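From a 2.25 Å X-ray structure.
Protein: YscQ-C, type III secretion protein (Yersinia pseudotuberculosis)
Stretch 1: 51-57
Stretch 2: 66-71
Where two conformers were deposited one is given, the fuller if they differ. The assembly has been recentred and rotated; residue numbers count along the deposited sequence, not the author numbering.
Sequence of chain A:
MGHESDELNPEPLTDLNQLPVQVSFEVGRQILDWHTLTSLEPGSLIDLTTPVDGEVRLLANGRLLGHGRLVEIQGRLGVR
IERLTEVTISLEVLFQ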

# COMPACT_ATOMS: atom_id res chain seq x y z
N PRO A 51 5.85 -2.01 -13.64
CA PRO A 51 5.19 -2.86 -14.63
C PRO A 51 3.90 -3.44 -14.05
O PRO A 51 3.57 -3.16 -12.89
CB PRO A 51 6.21 -3.98 -14.89
CG PRO A 51 7.51 -3.48 -14.33
CD PRO A 51 7.13 -2.59 -13.19
N VAL A 52 3.18 -4.23 -14.84
CA VAL A 52 1.91 -4.81 -14.40
C VAL A 52 2.06 -5.79 -13.23
O VAL A 52 1.13 -5.97 -12.44
CB VAL A 52 1.13 -5.48 -15.56
CG1 VAL A 52 0.65 -4.40 -16.53
CG2 VAL A 52 2.00 -6.52 -16.27
N ASP A 53 3.23 -6.40 -13.11
CA ASP A 53 3.57 -7.16 -11.90
C ASP A 53 4.08 -6.19 -10.82
O ASP A 53 3.31 -5.72 -9.98
CB ASP A 53 4.57 -8.30 -12.19
CG ASP A 53 5.78 -7.84 -12.99
OD1 ASP A 53 5.77 -6.72 -13.54
OD2 ASP A 53 6.76 -8.63 -13.07
N GLY A 54 5.37 -5.87 -10.86
CA GLY A 54 5.89 -4.75 -10.09
C GLY A 54 5.90 -4.87 -8.58
O GLY A 54 5.19 -5.68 -7.98
N GLU A 55 6.70 -4.01 -7.97
CA GLU A 55 6.97 -4.05 -6.54
C GLU A 55 5.72 -3.92 -5.67
O GLU A 55 4.91 -3.01 -5.85
CB GLU A 55 7.99 -2.96 -6.15
CG GLU A 55 8.64 -3.14 -4.77
CD GLU A 55 9.66 -2.06 -4.43
OE1 GLU A 55 10.79 -2.11 -4.98
OE2 GLU A 55 9.35 -1.16 -3.62
N VAL A 56 5.57 -4.85 -4.73
CA VAL A 56 4.56 -4.72 -3.68
C VAL A 56 5.33 -4.59 -2.37
O VAL A 56 6.28 -5.35 -2.12
CB VAL A 56 3.63 -5.95 -3.63
CG1 VAL A 56 2.67 -5.85 -2.44
CG2 VAL A 56 2.85 -6.07 -4.93
N ARG A 57 4.98 -3.62 -1.55
CA ARG A 57 5.58 -3.52 -0.23
C ARG A 57 4.59 -4.06 0.79
O ARG A 57 3.41 -3.72 0.76
CB ARG A 57 5.96 -2.07 0.10
CG ARG A 57 7.12 -1.53 -0.76
CD ARG A 57 7.22 -0.02 -0.71
NE ARG A 57 5.96 0.65 -1.01
CZ ARG A 57 5.49 0.85 -2.24
NH1 ARG A 57 6.16 0.44 -3.30
NH2 ARG A 57 4.32 1.46 -2.40
N GLY A 66 8.39 -6.28 4.16
CA GLY A 66 8.99 -7.01 3.05
C GLY A 66 8.48 -6.57 1.70
O GLY A 66 7.67 -5.64 1.59
N HIS A 67 8.96 -7.25 0.66
CA HIS A 67 8.70 -6.87 -0.72
C HIS A 67 8.24 -8.11 -1.50
O HIS A 67 8.64 -9.23 -1.20
CB HIS A 67 9.95 -6.29 -1.39
CG HIS A 67 10.57 -5.15 -0.63
ND1 HIS A 67 10.33 -3.83 -0.94
CD2 HIS A 67 11.44 -5.14 0.41
CE1 HIS A 67 11.03 -3.05 -0.12
NE2 HIS A 67 11.71 -3.83 0.70
N GLY A 68 7.40 -7.88 -2.49
CA GLY A 68 6.80 -8.96 -3.25
C GLY A 68 6.43 -8.49 -4.65
O GLY A 68 6.78 -7.39 -5.06
N ARG A 69 5.69 -9.33 -5.35
CA ARG A 69 5.31 -9.07 -6.72
C ARG A 69 3.83 -9.35 -6.90
O ARG A 69 3.33 -10.37 -6.41
CB ARG A 69 6.13 -9.97 -7.64
CG ARG A 69 5.85 -9.82 -9.12
CD ARG A 69 6.90 -10.58 -9.91
NE ARG A 69 6.71 -12.02 -9.84
CZ ARG A 69 6.19 -12.74 -10.83
NH1 ARG A 69 5.82 -12.13 -11.96
NH2 ARG A 69 6.03 -14.05 -10.70
N LEU A 70 3.11 -8.47 -7.59
CA LEU A 70 1.70 -8.74 -7.88
C LEU A 70 1.63 -9.89 -8.87
O LEU A 70 2.34 -9.88 -9.87
CB LEU A 70 1.03 -7.55 -8.54
CG LEU A 70 0.50 -6.36 -7.77
CD1 LEU A 70 -0.34 -5.55 -8.75
CD2 LEU A 70 -0.33 -6.78 -6.56
N VAL A 71 0.78 -10.87 -8.59
CA VAL A 71 0.48 -11.93 -9.55
C VAL A 71 -1.03 -12.09 -9.68
O VAL A 71 -1.79 -11.68 -8.80
CB VAL A 71 1.08 -13.29 -9.10
CG1 VAL A 71 2.60 -13.20 -8.99
CG2 VAL A 71 0.46 -13.73 -7.79

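Two antiparallel strand segments of YscQ-C meet here, and both hydrogen bonds between them come from one pair of residues. Val56 and Gly68 form the hydrogen-bonded pair. Val56 N donates to Gly68 O at 2.8 Å, with an angle of 161° at the hydrogen. Gly68 N donates back to Val56 O, also at 2.8 Å, with a more bent angle of 145°. All four backbone polar atoms of this pair are therefore satisfied by each other.

The flanking pairs, Glu55 with Arg69 and Arg57 with His67, are non-hydrogen-bonded. Around the latter, CA-H...O contacts supplement the ladder. His67 CA lies 3.2 Å from Val56 O, so that carbonyl receives a CA-H as well as an amide. Arg57 CA lies 3.5 Å from Gly66 O.

Before Glu55 the regular pairing stops. Gly54 O is 3.5 Å from Leu70 N, but this is a contact and not a hydrogen bond.

The charged groups are only loosely matched. Asp53 OD2 and Arg69 NH1 make a long salt bridge of 3.8 Å, with the carboxylate oxygen near the guanidinium plane, at its edge. Asp53 is poorly ordered and Arg69 has two deposited conformers, so this bridge should be read with caution. Within the first stretch, Arg57 NH1 forms a salt bridge with Glu55 OE2 at 3.6 Å. Arg57 NH1 and NH2 are also hydrogen-bonded elsewhere in the structure.

His67 ND1 is the unsatisfied atom. The contact buries it, and it has no partner in the model. Glu55 OE2 approaches the ring edge, but at 3.9 Å from His67 ND1 it makes no hydrogen bond.

Apolar packing completes the contact. Val56 CG2 touches Leu70 CD2 at 3.6 Å, and both residues are buried. Gly68 has no side chain to add beside Val56.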